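Local coordinates for protein putative hexose oxidase (PDB 5AWV) that probably oxidises the sugar portion of teicoplanin-type glycopeptide antibiotics, using a covalently bound FAD cofactor, at residues F267-R272 against V333-P338. Sequence-based numbering, arbitrary orientation.
Sequences FSRLLR and VIDGVP
With CG anti to the backbone N (chi1 -176°) and a bend at chi2, Arg269 leaves helix 264-280 and lays its guanidinium over the type II beta turn Ile334-Val337, which ends helix 322-334. The turn is closed by Val337 N bonding to Ile334 O at 3.0 Å. The pair Arg269-Asp335 is a worked example of one guanidinium meeting both a side-chain carboxylate and a backbone carbonyl of the same residue. At its tip, NH2 forms a salt bridge with OD2 of Asp335 at 2.5 Å, the carboxylate standing almost upright to the guanidinium, with planes 89° apart. The carbonyl O of Asp335 sits over one face of the guanidinium, 3.4 Å above its centre, so that the partial negative charge of this carbonyl probably adds to that of the carboxylate. Gly336, at positive phi, brings its CA to NH1 and its N over the same face. Arg269 and Asp335 have each been seen at an N-acetyl-D-glucosamine site of this protein.

Beneath this polar layer the packing is apolar. Leu270, also anti at chi1, sends CD1 obliquely across to CG1 of Val333 at 3.6 Å, while CG2 of Val337 lies against the CA and CB of Leu270. Phe309 and Met311 of strand 309-316 continue this buried layer into the antiparallel sheet, against which both helices pack.

On the helix's ligand side, Ser268 and Arg269 touch the 8-methylnonanoyl chain, and Arg272 hydrogen-bonds to the backbone of the bound peptide. The Arg272 guanidinium is held by a salt bridge to Asp377 and, one turn back along the helix, by Ser268, where NE donates to OG at 3.1 Å, the oxygen lying 26° out of the guanidinium plane.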
loop_
_atom_site.group_PDB
_atom_site.type_symbol
_atom_site.label_atom_id
_atom_site.label_comp_id
_atom_site.label_asym_id
_atom_site.label_seq_id
_atom_site.Cartn_x
_atom_site.Cartn_y
_atom_site.Cartn_z
ATOM N N PHE A 267 6.951 28.594 -14.453
ATOM C CA PHE A 267 6.613 27.180 -14.299
ATOM C C PHE A 267 7.788 26.309 -14.635
ATOM O O PHE A 267 8.145 25.436 -13.863
ATOM C CB PHE A 267 5.433 26.795 -15.159
ATOM C CG PHE A 267 4.968 25.375 -14.937
ATOM C CD1 PHE A 267 4.063 25.084 -13.939
ATOM C CD2 PHE A 267 5.461 24.348 -15.723
ATOM C CE1 PHE A 267 3.635 23.762 -13.727
ATOM C CE2 PHE A 267 5.031 23.052 -15.527
ATOM C CZ PHE A 267 4.100 22.757 -14.532
ATOM N N SER A 268 8.353 26.492 -15.814
ATOM C CA SER A 268 9.573 25.820 -16.159
ATOM C C SER A 268 10.745 26.009 -15.190
ATOM O O SER A 268 11.397 25.017 -14.803
ATOM C CB SER A 268 9.987 26.115 -17.598
ATOM O OG SER A 268 11.042 25.201 -17.938
ATOM N N ARG A 269 11.011 27.239 -14.770
ATOM C CA ARG A 269 12.019 27.461 -13.756
ATOM C C ARG A 269 11.788 26.647 -12.448
ATOM O O ARG A 269 12.721 26.061 -11.882
ATOM C CB ARG A 269 12.131 28.960 -13.450
ATOM C CG ARG A 269 13.221 29.304 -12.484
ATOM C CD ARG A 269 14.597 29.021 -13.068
ATOM N NE ARG A 269 15.598 29.277 -12.053
ATOM C CZ ARG A 269 15.981 30.496 -11.676
ATOM N NH1 ARG A 269 15.441 31.617 -12.197
ATOM N NH2 ARG A 269 16.920 30.615 -10.754
ATOM N N LEU A 270 10.589 26.642 -11.968
ATOM C CA LEU A 270 10.201 25.880 -10.780
ATOM C C LEU A 270 10.548 24.348 -10.902
ATOM O O LEU A 270 11.174 23.781 -10.030
ATOM C CB LEU A 270 8.690 26.040 -10.513
ATOM C CG LEU A 270 8.080 25.183 -9.381
ATOM C CD1 LEU A 270 8.686 25.499 -8.041
ATOM C CD2 LEU A 270 6.620 25.430 -9.279
ATOM N N LEU A 271 10.060 23.731 -11.953
ATOM C CA LEU A 271 10.321 22.289 -12.185
ATOM C C LEU A 271 11.777 21.992 -12.398
ATOM O O LEU A 271 12.237 20.975 -11.860
ATOM C CB LEU A 271 9.445 21.707 -13.280
ATOM C CG LEU A 271 8.069 21.291 -12.809
ATOM C CD1 LEU A 271 7.198 22.468 -12.377
ATOM C CD2 LEU A 271 7.433 20.481 -13.916
ATOM N N ARG A 272 12.565 22.925 -13.015
ATOM C CA ARG A 272 13.990 22.734 -13.103
ATOM C C ARG A 272 14.664 22.851 -11.774
ATOM O O ARG A 272 15.518 22.050 -11.450
ATOM C CB ARG A 272 14.711 23.630 -14.138
ATOM C CG ARG A 272 14.154 23.446 -15.543
ATOM C CD ARG A 272 14.826 24.364 -16.515
ATOM N NE ARG A 272 14.060 24.391 -17.786
ATOM C CZ ARG A 272 14.586 24.719 -18.961
ATOM N NH1 ARG A 272 15.923 25.015 -19.067
ATOM N NH2 ARG A 272 13.775 24.738 -20.052
ATOM N N VAL A 333 14.144 25.680 -4.331
ATOM C CA VAL A 333 13.011 25.356 -5.171
ATOM C C VAL A 333 12.344 26.637 -5.749
ATOM O O VAL A 333 11.893 26.626 -6.908
ATOM C CB VAL A 333 11.947 24.472 -4.461
ATOM C CG1 VAL A 333 10.663 24.319 -5.288
ATOM C CG2 VAL A 333 12.468 23.027 -4.280
ATOM N N ILE A 334 12.198 27.657 -4.907
ATOM C CA ILE A 334 11.434 28.873 -5.292
ATOM C C ILE A 334 12.307 29.985 -5.908
ATOM O O ILE A 334 11.777 30.979 -6.298
ATOM C CB ILE A 334 10.621 29.460 -4.146
ATOM C CG1 ILE A 334 11.498 30.100 -3.077
ATOM C CG2 ILE A 334 9.648 28.431 -3.570
ATOM C CD1 ILE A 334 10.685 30.780 -2.002
ATOM N N ASP A 335 13.568 29.740 -6.126
ATOM C CA ASP A 335 14.478 30.747 -6.703
ATOM C C ASP A 335 13.997 31.166 -8.109
ATOM O O ASP A 335 13.889 30.345 -9.023
ATOM C CB ASP A 335 15.858 30.129 -6.851
ATOM C CG ASP A 335 16.855 31.082 -7.352
ATOM O OD1 ASP A 335 16.983 32.186 -6.776
ATOM O OD2 ASP A 335 17.546 30.696 -8.285
ATOM N N GLY A 336 13.685 32.458 -8.281
ATOM C CA GLY A 336 13.148 32.987 -9.552
ATOM C C GLY A 336 11.730 32.615 -9.894
ATOM O O GLY A 336 11.379 32.634 -11.079
ATOM N N VAL A 337 10.938 32.231 -8.899
ATOM C CA VAL A 337 9.563 31.756 -9.088
ATOM C C VAL A 337 8.636 32.703 -8.297
ATOM O O VAL A 337 8.352 32.483 -7.128
ATOM C CB VAL A 337 9.341 30.282 -8.603
ATOM C CG1 VAL A 337 7.910 29.802 -8.768
ATOM C CG2 VAL A 337 10.261 29.313 -9.353
ATOM N N PRO A 338 8.094 33.730 -8.972
ATOM C CA PRO A 338 7.466 34.779 -8.168
ATOM C C PRO A 338 6.219 34.365 -7.430
ATOM O O PRO A 338 6.032 34.783 -6.296
ATOM C CB PRO A 338 7.161 35.862 -9.204
ATOM C CG PRO A 338 8.233 35.686 -10.239
ATOM C CD PRO A 338 8.327 34.173 -10.364
#